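PDB 4ZEM: translation initiation factor eIF2b-like protein from Chaetomium thermophilum, which is the beta subunit of eIF2B, the decameric complex that probably acts as guanine nucleotide exchange factor for eIF2 in translation initiation. Local coordinates for residues A58-H63 against L69-T74; A13-S18 against A50-Q55; K36-T41 against A83-V88. All coordinates share one frame; numbering follows the deposited sequence.

Contact 1 (A58-H63 against L69-T74)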
loop_
_atom_site.group_PDB
_atom_site.type_symbol
_atom_site.label_atom_id
_atom_site.label_comp_id
_atom_site.label_asym_id
_atom_site.label_seq_id
_atom_site.Cartn_x
_atom_site.Cartn_y
_atom_site.Cartn_z
ATOM N N ALA A 58 15.215 8.961 13.177
ATOM C CA ALA A 58 16.354 9.875 13.171
ATOM C C ALA A 58 16.377 10.886 14.324
ATOM O O ALA A 58 17.409 11.078 14.953
ATOM C CB ALA A 58 16.404 10.619 11.845
ATOM N N LYS A 59 15.256 11.550 14.580
ATOM C CA LYS A 59 15.238 12.666 15.522
ATOM C C LYS A 59 14.689 12.387 16.925
ATOM O O LYS A 59 15.005 13.128 17.853
ATOM C CB LYS A 59 14.464 13.832 14.912
ATOM C CG LYS A 59 15.032 14.330 13.592
ATOM C CD LYS A 59 14.303 15.582 13.137
ATOM C CE LYS A 59 15.055 16.304 12.034
ATOM N NZ LYS A 59 14.535 17.687 11.840
ATOM N N SER A 60 13.851 11.366 17.095
ATOM C CA SER A 60 13.304 11.088 18.428
ATOM C C SER A 60 14.400 10.601 19.388
ATOM O O SER A 60 15.470 10.174 18.953
ATOM C CB SER A 60 12.159 10.074 18.353
ATOM O OG SER A 60 12.647 8.757 18.177
ATOM N N LYS A 61 14.118 10.653 20.690
ATOM C CA LYS A 61 15.011 10.112 21.720
ATOM C C LYS A 61 14.716 8.663 22.129
ATOM O O LYS A 61 13.586 8.337 22.485
ATOM C CB LYS A 61 14.935 10.991 22.974
ATOM C CG LYS A 61 15.283 12.451 22.769
ATOM C CD LYS A 61 14.969 13.249 24.026
ATOM C CE LYS A 61 14.803 14.724 23.714
ATOM N NZ LYS A 61 16.119 15.379 23.488
ATOM N N TRP A 62 15.718 7.810 21.967
ATOM C CA TRP A 62 15.635 6.408 22.327
ATOM C C TRP A 62 17.055 5.882 22.463
ATOM O O TRP A 62 17.953 6.347 21.769
ATOM C CB TRP A 62 14.871 5.615 21.265
ATOM C CG TRP A 62 15.427 5.770 19.891
ATOM C CD1 TRP A 62 15.129 6.747 18.997
ATOM C CD2 TRP A 62 16.386 4.924 19.252
ATOM N NE1 TRP A 62 15.840 6.567 17.843
ATOM C CE2 TRP A 62 16.621 5.452 17.975
ATOM C CE3 TRP A 62 17.069 3.770 19.639
ATOM C CZ2 TRP A 62 17.506 4.869 17.080
ATOM C CZ3 TRP A 62 17.947 3.196 18.751
ATOM C CH2 TRP A 62 18.158 3.743 17.486
ATOM N N HIS A 63 17.265 4.913 23.345
ATOM C CA HIS A 63 18.590 4.328 23.499
ATOM C C HIS A 63 18.581 2.830 23.232
ATOM O O HIS A 63 19.620 2.234 22.970
ATOM C CB HIS A 63 19.168 4.623 24.882
ATOM C CG HIS A 63 19.891 5.930 24.971
ATOM N ND1 HIS A 63 21.137 6.052 25.543
ATOM C CD2 HIS A 63 19.544 7.172 24.561
ATOM C CE1 HIS A 63 21.525 7.313 25.487
ATOM N NE2 HIS A 63 20.577 8.012 24.894
ATOM N N LEU A 69 10.914 1.135 19.194
ATOM C CA LEU A 69 9.647 0.522 18.807
ATOM C C LEU A 69 8.470 1.306 19.360
ATOM O O LEU A 69 7.462 1.499 18.674
ATOM C CB LEU A 69 9.581 -0.920 19.303
ATOM C CG LEU A 69 10.557 -1.924 18.704
ATOM C CD1 LEU A 69 10.530 -3.187 19.533
ATOM C CD2 LEU A 69 10.185 -2.224 17.263
ATOM N N TYR A 70 8.604 1.752 20.605
ATOM C CA TYR A 70 7.551 2.518 21.255
ATOM C C TYR A 70 7.359 3.842 20.517
ATOM O O TYR A 70 6.227 4.282 20.304
ATOM C CB TYR A 70 7.872 2.763 22.736
ATOM C CG TYR A 70 6.866 3.654 23.429
ATOM C CD1 TYR A 70 5.776 3.107 24.093
ATOM C CD2 TYR A 70 6.992 5.040 23.405
ATOM C CE1 TYR A 70 4.845 3.909 24.715
ATOM C CE2 TYR A 70 6.063 5.854 24.023
ATOM C CZ TYR A 70 4.991 5.283 24.681
ATOM O OH TYR A 70 4.066 6.087 25.306
ATOM N N ARG A 71 8.467 4.470 20.126
ATOM C CA ARG A 71 8.418 5.756 19.434
ATOM C C ARG A 71 7.686 5.663 18.108
ATOM O O ARG A 71 6.814 6.480 17.809
ATOM C CB ARG A 71 9.829 6.288 19.177
ATOM C CG ARG A 71 10.518 6.827 20.400
ATOM C CD ARG A 71 9.660 7.866 21.069
ATOM N NE ARG A 71 10.334 8.476 22.204
ATOM C CZ ARG A 71 9.728 9.273 23.070
ATOM N NH1 ARG A 71 8.439 9.539 22.918
ATOM N NH2 ARG A 71 10.403 9.798 24.083
ATOM N N VAL A 72 8.049 4.658 17.321
ATOM C CA VAL A 72 7.452 4.446 16.011
ATOM C C VAL A 72 5.974 4.104 16.120
ATOM O O VAL A 72 5.147 4.610 15.355
ATOM C CB VAL A 72 8.195 3.340 15.241
ATOM C CG1 VAL A 72 7.456 2.984 13.963
ATOM C CG2 VAL A 72 9.616 3.798 14.930
ATOM N N GLN A 73 5.642 3.249 17.081
ATOM C CA GLN A 73 4.262 2.829 17.254
ATOM C C GLN A 73 3.381 3.990 17.708
ATOM O O GLN A 73 2.254 4.145 17.235
ATOM C CB GLN A 73 4.177 1.676 18.249
ATOM C CG GLN A 73 2.833 1.589 18.929
ATOM C CD GLN A 73 2.598 0.255 19.592
ATOM O OE1 GLN A 73 3.437 -0.646 19.528
ATOM N NE2 GLN A 73 1.439 0.113 20.220
ATOM N N THR A 74 3.897 4.807 18.621
ATOM C CA THR A 74 3.161 5.969 19.100
ATOM C C THR A 74 2.903 6.997 17.998
ATOM O O THR A 74 1.794 7.525 17.876
ATOM C CB THR A 74 3.897 6.661 20.256
ATOM O OG1 THR A 74 4.196 5.699 21.275
ATOM C CG2 THR A 74 3.029 7.753 20.842
#
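Arg-71 starts out with CG anti to its carbonyl carbon (chi1 -74°) and then bends at chi2 (-54°), a fold that swings NE round to the loop residue Lys-61, while the first torsion of Ser-60, with OG between the backbone N and the carbonyl carbon, sets that hydroxyl over the aliphatic root of the same arginine. NE donates to the carbonyl O of Lys-61 at 3.3 Å. The N-H points almost straight at its acceptor (167°), and the oxygen lies in the guanidinium plane, at its edge, so one bond ties the arginine to the backbone of the loop. Ser-60 OG rests against Arg-71 CG at 3.6 Å. This is van der Waals packing against an aliphatic carbon; the hydroxyl itself is hydrogen-bonded to Val-56 O, in the last turn of helix 43-59. Ser-60 is also where the chain leaves helical geometry. The buried Trp-62 touches side chains of helix 154-182 (Val-156, Leu-159) and helix 65-82 (Leu-68), and its NE1 is hydrogen-bonded to Val-57 O. The arrangement is a surface helix-loop-helix connection, in which an arginine from the second helix holds a carbonyl of the linker between helices 43-59 and 65-82.

Contact 2 (A13-S18 against A50-Q55)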
loop_
_atom_site.group_PDB
_atom_site.type_symbol
_atom_site.label_atom_id
_atom_site.label_comp_id
_atom_site.label_asym_id
_atom_site.label_seq_id
_atom_site.Cartn_x
_atom_site.Cartn_y
_atom_site.Cartn_z
ATOM N N ALA A 13 4.236 18.207 -1.103
ATOM C CA ALA A 13 5.548 18.539 -1.642
ATOM C C ALA A 13 6.288 19.498 -0.717
ATOM O O ALA A 13 7.475 19.320 -0.445
ATOM C CB ALA A 13 5.410 19.142 -3.030
ATOM N N THR A 14 5.576 20.510 -0.227
ATOM C CA THR A 14 6.159 21.471 0.702
ATOM C C THR A 14 6.457 20.787 2.036
ATOM O O THR A 14 7.477 21.063 2.671
ATOM C CB THR A 14 5.233 22.687 0.927
ATOM O OG1 THR A 14 3.965 22.246 1.424
ATOM C CG2 THR A 14 5.026 23.446 -0.375
ATOM N N TRP A 15 5.564 19.893 2.451
ATOM C CA TRP A 15 5.749 19.131 3.682
ATOM C C TRP A 15 7.010 18.273 3.602
ATOM O O TRP A 15 7.747 18.141 4.578
ATOM C CB TRP A 15 4.530 18.245 3.960
ATOM C CG TRP A 15 4.667 17.387 5.187
ATOM C CD1 TRP A 15 4.354 17.738 6.466
ATOM C CD2 TRP A 15 5.142 16.032 5.249
ATOM N NE1 TRP A 15 4.609 16.693 7.323
ATOM C CE2 TRP A 15 5.093 15.634 6.602
ATOM C CE3 TRP A 15 5.601 15.119 4.293
ATOM C CZ2 TRP A 15 5.486 14.363 7.023
ATOM C CZ3 TRP A 15 5.994 13.856 4.714
ATOM C CH2 TRP A 15 5.933 13.491 6.068
ATOM N N THR A 16 7.248 17.700 2.428
ATOM C CA THR A 16 8.376 16.798 2.215
ATOM C C THR A 16 9.759 17.441 2.387
ATOM O O THR A 16 10.669 16.805 2.921
ATOM C CB THR A 16 8.301 16.156 0.816
ATOM O OG1 THR A 16 7.026 15.523 0.656
ATOM C CG2 THR A 16 9.391 15.110 0.643
ATOM N N LYS A 17 9.932 18.688 1.956
ATOM C CA LYS A 17 11.261 19.296 2.057
ATOM C C LYS A 17 11.449 20.217 3.259
ATOM O O LYS A 17 12.514 20.811 3.429
ATOM C CB LYS A 17 11.610 20.065 0.782
ATOM C CG LYS A 17 12.773 19.437 0.032
ATOM C CD LYS A 17 13.947 19.209 0.987
ATOM C CE LYS A 17 15.265 19.031 0.255
ATOM N NZ LYS A 17 15.618 20.235 -0.549
ATOM N N SER A 18 10.426 20.335 4.092
ATOM C CA SER A 18 10.613 20.952 5.392
ATOM C C SER A 18 10.963 19.868 6.399
ATOM O O SER A 18 11.377 20.155 7.512
ATOM C CB SER A 18 9.359 21.709 5.824
ATOM O OG SER A 18 8.189 21.005 5.451
ATOM N N ALA A 50 6.030 6.601 5.651
ATOM C CA ALA A 50 7.386 6.059 5.661
ATOM C C ALA A 50 8.426 7.156 5.924
ATOM O O ALA A 50 9.358 6.971 6.704
ATOM C CB ALA A 50 7.683 5.344 4.338
ATOM N N GLN A 51 8.253 8.301 5.277
ATOM C CA GLN A 51 9.169 9.419 5.458
ATOM C C GLN A 51 9.106 10.014 6.863
ATOM O O GLN A 51 10.139 10.372 7.443
ATOM C CB GLN A 51 8.888 10.502 4.412
ATOM C CG GLN A 51 9.663 10.298 3.128
ATOM C CD GLN A 51 9.218 11.217 2.017
ATOM O OE1 GLN A 51 8.030 11.499 1.869
ATOM N NE2 GLN A 51 10.172 11.697 1.229
ATOM N N LEU A 52 7.897 10.134 7.402
ATOM C CA LEU A 52 7.719 10.659 8.752
ATOM C C LEU A 52 8.329 9.692 9.771
ATOM O O LEU A 52 8.993 10.120 10.718
ATOM C CB LEU A 52 6.231 10.907 9.043
ATOM C CG LEU A 52 5.819 11.630 10.337
ATOM C CD1 LEU A 52 5.818 10.722 11.573
ATOM C CD2 LEU A 52 6.680 12.870 10.560
ATOM N N LEU A 53 8.092 8.395 9.579
ATOM C CA LEU A 53 8.629 7.380 10.483
ATOM C C LEU A 53 10.155 7.364 10.436
ATOM O O LEU A 53 10.814 7.139 11.452
ATOM C CB LEU A 53 8.066 5.999 10.144
ATOM C CG LEU A 53 6.582 5.818 10.472
ATOM C CD1 LEU A 53 6.167 4.361 10.306
ATOM C CD2 LEU A 53 6.269 6.322 11.883
ATOM N N ARG A 54 10.710 7.625 9.256
ATOM C CA ARG A 54 12.156 7.729 9.108
ATOM C C ARG A 54 12.710 8.875 9.956
ATOM O O ARG A 54 13.778 8.758 10.565
ATOM C CB ARG A 54 12.537 7.938 7.647
ATOM C CG ARG A 54 14.025 7.817 7.379
ATOM C CD ARG A 54 14.336 8.026 5.910
ATOM N NE ARG A 54 15.771 8.041 5.660
ATOM C CZ ARG A 54 16.501 9.148 5.585
ATOM N NH1 ARG A 54 15.929 10.335 5.737
ATOM N NH2 ARG A 54 17.804 9.065 5.354
ATOM N N GLN A 55 11.968 9.974 10.001
ATOM C CA GLN A 55 12.380 11.138 10.768
ATOM C C GLN A 55 12.216 10.879 12.265
ATOM O O GLN A 55 12.970 11.408 13.083
ATOM C CB GLN A 55 11.555 12.359 10.361
ATOM C CG GLN A 55 12.014 13.021 9.084
ATOM C CD GLN A 55 13.460 13.469 9.131
ATOM O OE1 GLN A 55 13.926 14.006 10.136
ATOM N NE2 GLN A 55 14.179 13.253 8.034
#
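The indole of Trp-15 meets helix 43-59 with its edge: CB of Leu-52 lies in the ring plane, 4.0 Å from CH2, and Gln-51 OE1 is also near that plane, at 4.2 Å from CZ3. The benzo rim of the tryptophan thus points into the neighbouring helix, with Leu-52 CD2 adding a second apolar touch at 4.0 Å from CZ2. Ring and leucine side chain cross at about a right angle. CG of Trp-15 is anti to the backbone N (chi1 178°), which carries the ring across the gap between the helices although its CB does not aim directly at the partner. At the other end of the indole, NE1 is hydrogen-bonded to the carbonyl of Ser-27, and side chains of Ser-30, Leu-31 and Leu-34 from helix 24-37 also pack on the residue; this polar anchor together with the apolar neighbours should fix the rotation of the ring.

Alongside, the methyl of Thr-16 meets the amide of Gln-51, CG2 to NE2 at 3.5 Å, the two side chains crossing nearly perpendicularly. The methyl faces the glutamine because OG1 turns back to the carbonyl of Leu-12 in its own helix. Replacing Trp-15 with an alanine would probably open a gap beside Leu-52 and leave the Ser-27 carbonyl without its indole donor.

The short helical segments run nearly parallel, 20° apart, with their axes 11.2 Å from each other at closest approach. That spacing is bridged by the long tryptophan and glutamine side chains, while helix 24-37 supplies further partners for the indole. The result is all-helical packing in the N-terminal region of this eIF2B subunit, with helix 12-18 packed on helices 24-37 and 43-59 largely through one large aromatic residue, Trp-15.

Contact 3 (K36-T41 against A83-V88)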
loop_
_atom_site.group_PDB
_atom_site.type_symbol
_atom_site.label_atom_id
_atom_site.label_comp_id
_atom_site.label_asym_id
_atom_site.label_seq_id
_atom_site.Cartn_x
_atom_site.Cartn_y
_atom_site.Cartn_z
ATOM N N LYS A 36 -6.150 14.972 7.868
ATOM C CA LYS A 36 -7.497 15.379 8.275
ATOM C C LYS A 36 -8.225 16.212 7.219
ATOM O O LYS A 36 -9.419 16.021 6.988
ATOM C CB LYS A 36 -7.450 16.155 9.594
ATOM C CG LYS A 36 -6.924 15.360 10.778
ATOM C CD LYS A 36 -7.155 16.113 12.081
ATOM C CE LYS A 36 -6.633 17.541 12.002
ATOM N NZ LYS A 36 -6.767 18.262 13.303
ATOM N N ARG A 37 -7.512 17.140 6.586
ATOM C CA ARG A 37 -8.111 17.960 5.541
ATOM C C ARG A 37 -8.179 17.162 4.253
ATOM O O ARG A 37 -8.792 17.593 3.274
ATOM C CB ARG A 37 -7.325 19.255 5.332
ATOM C CG ARG A 37 -7.215 20.124 6.571
ATOM C CD ARG A 37 -8.575 20.692 6.937
ATOM N NE ARG A 37 -8.531 21.532 8.130
ATOM C CZ ARG A 37 -8.231 22.826 8.124
ATOM N NH1 ARG A 37 -7.944 23.437 6.980
ATOM N NH2 ARG A 37 -8.219 23.511 9.259
ATOM N N ARG A 38 -7.505 16.015 4.266
ATOM C CA ARG A 38 -7.591 15.013 3.211
ATOM C C ARG A 38 -6.918 15.500 1.937
ATOM O O ARG A 38 -7.248 15.056 0.837
ATOM C CB ARG A 38 -9.046 14.613 2.956
ATOM C CG ARG A 38 -9.613 13.794 4.104
ATOM C CD ARG A 38 -10.967 13.196 3.801
ATOM N NE ARG A 38 -11.507 12.544 4.990
ATOM C CZ ARG A 38 -12.530 11.697 4.988
ATOM N NH1 ARG A 38 -13.132 11.379 3.849
ATOM N NH2 ARG A 38 -12.947 11.158 6.127
ATOM N N GLN A 39 -5.997 16.446 2.093
ATOM C CA GLN A 39 -5.153 16.884 0.990
ATOM C C GLN A 39 -4.289 15.708 0.531
ATOM O O GLN A 39 -3.948 15.594 -0.647
ATOM C CB GLN A 39 -4.304 18.086 1.397
ATOM C CG GLN A 39 -3.537 18.716 0.249
ATOM C CD GLN A 39 -2.892 20.025 0.640
ATOM O OE1 GLN A 39 -3.099 20.527 1.746
ATOM N NE2 GLN A 39 -2.103 20.591 -0.266
ATOM N N VAL A 40 -3.927 14.845 1.480
ATOM C CA VAL A 40 -3.066 13.695 1.211
ATOM C C VAL A 40 -3.923 12.435 1.313
ATOM O O VAL A 40 -4.563 12.191 2.339
ATOM C CB VAL A 40 -1.875 13.619 2.190
ATOM C CG1 VAL A 40 -1.146 12.287 2.054
ATOM C CG2 VAL A 40 -0.923 14.781 1.950
ATOM N N THR A 41 -3.928 11.639 0.246
ATOM C CA THR A 41 -4.844 10.503 0.135
ATOM C C THR A 41 -4.254 9.291 -0.576
ATOM O O THR A 41 -3.400 9.429 -1.454
ATOM C CB THR A 41 -6.123 10.897 -0.622
ATOM O OG1 THR A 41 -5.771 11.744 -1.722
ATOM C CG2 THR A 41 -7.083 11.644 0.287
ATOM N N ALA A 83 -6.384 9.717 10.093
ATOM C CA ALA A 83 -7.071 9.169 8.929
ATOM C C ALA A 83 -7.425 7.697 9.139
ATOM O O ALA A 83 -6.765 6.813 8.591
ATOM C CB ALA A 83 -6.215 9.341 7.677
ATOM N N PRO A 84 -8.468 7.431 9.941
ATOM C CA PRO A 84 -8.938 6.073 10.247
ATOM C C PRO A 84 -9.423 5.315 9.013
ATOM O O PRO A 84 -9.360 4.086 8.980
ATOM C CB PRO A 84 -10.089 6.320 11.226
ATOM C CG PRO A 84 -10.571 7.695 10.880
ATOM C CD PRO A 84 -9.311 8.450 10.590
ATOM N N HIS A 85 -9.911 6.049 8.021
ATOM C CA HIS A 85 -10.378 5.472 6.761
ATOM C C HIS A 85 -9.250 4.852 5.922
ATOM O O HIS A 85 -9.504 3.981 5.091
ATOM C CB HIS A 85 -11.113 6.535 5.939
ATOM C CG HIS A 85 -10.331 7.795 5.743
ATOM N ND1 HIS A 85 -10.122 8.709 6.753
ATOM C CD2 HIS A 85 -9.703 8.294 4.650
ATOM C CE1 HIS A 85 -9.397 9.715 6.293
ATOM N NE2 HIS A 85 -9.130 9.486 5.020
ATOM N N GLU A 86 -8.018 5.320 6.124
ATOM C CA GLU A 86 -6.848 4.822 5.387
ATOM C C GLU A 86 -6.111 3.671 6.081
ATOM O O GLU A 86 -5.354 3.895 7.022
ATOM C CB GLU A 86 -5.856 5.968 5.149
ATOM C CG GLU A 86 -6.429 7.169 4.405
ATOM C CD GLU A 86 -6.737 6.877 2.941
ATOM O OE1 GLU A 86 -6.334 5.802 2.445
ATOM O OE2 GLU A 86 -7.383 7.726 2.288
ATOM N N PRO A 87 -6.280 2.438 5.578
ATOM C CA PRO A 87 -5.659 1.301 6.266
ATOM C C PRO A 87 -4.199 1.049 5.890
ATOM O O PRO A 87 -3.532 0.252 6.553
ATOM C CB PRO A 87 -6.527 0.117 5.821
ATOM C CG PRO A 87 -7.157 0.548 4.505
ATOM C CD PRO A 87 -6.947 2.036 4.328
ATOM N N VAL A 88 -3.704 1.720 4.854
ATOM C CA VAL A 88 -2.315 1.546 4.449
ATOM C C VAL A 88 -1.353 2.141 5.487
ATOM O O VAL A 88 -0.210 1.696 5.606
ATOM C CB VAL A 88 -2.043 2.164 3.058
ATOM C CG1 VAL A 88 -2.085 3.695 3.108
ATOM C CG2 VAL A 88 -0.714 1.689 2.532
#
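Two interhelical loops of the N-terminal helical region meet here at the protein surface, one following helix 24-37 and the other joining helix 65-82 to helix 88-104. Arg-38 and His-85 carry the contact, approaching from opposite directions. The guanidinium lies over one face of the imidazole, with NH2 3.7 Å above the ring plane and displaced toward its rim. In return, His-85 NE2 stands 3.8 Å above the guanidinium plane, again off centre. The two planes are 30° apart, so the overlap is a tilted, offset one. Arg-38 NE comes nearest to His-85 CE1, at 3.8 Å. An arginine chain extended from CG to NE gives the reach, whereas His-85 takes the less common first torsion with CG between its backbone N and carbonyl carbon (chi1 52°), which turns the ring toward the arginine.

The histidine stands within a type I beta turn from Ala-83 to Glu-86, closed by the bond from Glu-86 N to Ala-83 O at 3.1 Å; on the facing side, Arg-38 is the first residue after helix 24-37 to leave helical geometry, with a positive phi of 70°. Glu-86 adds a looser touch, its OE2 being 4.3 Å from Thr-41 CA. The same carboxylate oxygen is 6.9 Å from Arg-38 NE, too far for a salt bridge, though opposite charges at that separation may still attract weakly. Arg-38 also touches Thr-347 of a loop far along the chain.

All three contacts belong to the N-terminal helical part of the chain. Contacts 1 and 2 share helix 43-59, contact 2 at its middle and contact 1 just beyond its C-terminal end, with centres about 16 Å apart; they touch where Val-72 O packs against Leu-53 CD2 at 4.0 Å. Contact 3 lies about 16 Å from contact 2 and 23 Å from contact 1, centre to centre, and touches neither: the nearest atoms are about 7 Å and 11 Å away. Along the chain, contact 1 falls wholly between the two segments of contact 3, whereas the segments of contacts 2 and 3 alternate.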